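Local coordinates for protein hydrolase (Rhizobium meliloti, PDB 5HOE) that probably hydrolyses ester bonds as a carbohydrate acetylesterase of the SGNH (GDSL-like) hydrolase clan, working as an octamer, at residues H220-A223 / D224-A228. Numbering follows the deposited sequence.
Sequences HAIA and DKVAA
Ala223 O accepts the backbone N-H of Ala227 at 2.8 Å, with an N-H...O angle of 171°. The CB of Ala227 also lies 3.5 Å from Ala223 O. One residue back, Val226 N bonds to Ile222 O at 2.9 Å, and here the donor lies in the carbonyl plane. Val226 places CG2 beside its own backbone N, and this methyl comes to 3.2 Å from the same oxygen. Val226 CG2 also meets Ile222 CG2, at 4.2 Å. Ile222 turns its own CG2 toward the C-terminal end of the helix, since CG2 stands anti to the backbone N. Asp224 N to His220 O and Lys225 N to Ala221 O are the other i to i+4 helical bonds between 220-223 and 224-228. The bond from Lys225 N to Ala221 O is longer, at 3.3 Å, and its donor is tilted 27° from the carbonyl plane.

This is the C-terminal helix 212-229, which packs on the parallel sheet of an SGNH-type alpha/beta fold. Ile222 and Val226 form its buried stripe and rest on Ile102 of the central strand 100-104; Ile222 also reaches Phe194 and Leu149. Ala223 lies against Met52 and Arg55 of the neighbouring helix 48-56.

The carboxylate of Asp224 folds back along the helix, with OD1 3.4 Å from His220 O. Both are acceptors, and no bond joins them. A long, weak ion pair links Asp224 OD1 to Arg55. The Lys225 chain bends at chi2 (82°) and sends NZ to a hydrogen bond with Phe193 O, in strand 192-195, an outermost strand of the sheet within this chain.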
# COMPACT_ATOMS: atom_id res chain seq x y z
N HIS A 220 8.61 42.55 -9.71
CA HIS A 220 9.33 43.32 -10.72
C HIS A 220 10.66 42.68 -11.07
O HIS A 220 11.02 42.57 -12.26
CB HIS A 220 9.52 44.76 -10.25
CG HIS A 220 8.23 45.52 -10.16
ND1 HIS A 220 8.16 46.78 -9.61
CD2 HIS A 220 6.97 45.20 -10.54
CE1 HIS A 220 6.91 47.21 -9.66
NE2 HIS A 220 6.17 46.27 -10.22
N ALA A 221 11.40 42.19 -10.06
CA ALA A 221 12.70 41.60 -10.34
C ALA A 221 12.57 40.28 -11.08
O ALA A 221 13.40 39.96 -11.95
CB ALA A 221 13.49 41.43 -9.05
N ILE A 222 11.53 39.50 -10.77
CA ILE A 222 11.32 38.25 -11.50
C ILE A 222 10.91 38.54 -12.94
O ILE A 222 11.34 37.84 -13.86
CB ILE A 222 10.32 37.35 -10.75
CG1 ILE A 222 10.91 36.92 -9.39
CG2 ILE A 222 9.97 36.14 -11.59
CD1 ILE A 222 10.02 36.07 -8.52
N ALA A 223 10.09 39.57 -13.15
CA ALA A 223 9.72 39.97 -14.51
C ALA A 223 10.95 40.31 -15.34
O ALA A 223 11.03 39.96 -16.52
CB ALA A 223 8.79 41.18 -14.45
N ASP A 224 11.92 41.01 -14.74
CA ASP A 224 13.13 41.32 -15.50
C ASP A 224 13.82 40.04 -15.95
O ASP A 224 14.28 39.93 -17.10
CB ASP A 224 14.10 42.13 -14.64
CG ASP A 224 13.57 43.50 -14.31
OD1 ASP A 224 12.60 43.93 -14.96
OD2 ASP A 224 14.13 44.14 -13.39
N LYS A 225 13.91 39.07 -15.05
CA LYS A 225 14.49 37.77 -15.37
C LYS A 225 13.71 37.09 -16.50
O LYS A 225 14.32 36.54 -17.43
CB LYS A 225 14.47 36.91 -14.12
CG LYS A 225 15.27 35.67 -14.23
CD LYS A 225 16.73 35.92 -13.98
CE LYS A 225 17.48 34.65 -14.30
NZ LYS A 225 18.92 34.85 -14.12
N VAL A 226 12.38 37.13 -16.43
CA VAL A 226 11.54 36.48 -17.44
C VAL A 226 11.71 37.15 -18.79
O VAL A 226 11.86 36.48 -19.82
CB VAL A 226 10.07 36.48 -17.00
CG1 VAL A 226 9.17 35.92 -18.10
CG2 VAL A 226 9.89 35.65 -15.72
N ALA A 227 11.66 38.49 -18.82
CA ALA A 227 11.80 39.21 -20.08
C ALA A 227 13.16 38.98 -20.72
O ALA A 227 13.27 38.98 -21.95
CB ALA A 227 11.58 40.70 -19.86
N ALA A 228 14.21 38.81 -19.90
CA ALA A 228 15.55 38.60 -20.44
C ALA A 228 15.66 37.24 -21.10
O ALA A 228 16.47 37.06 -22.02
CB ALA A 228 16.58 38.74 -19.33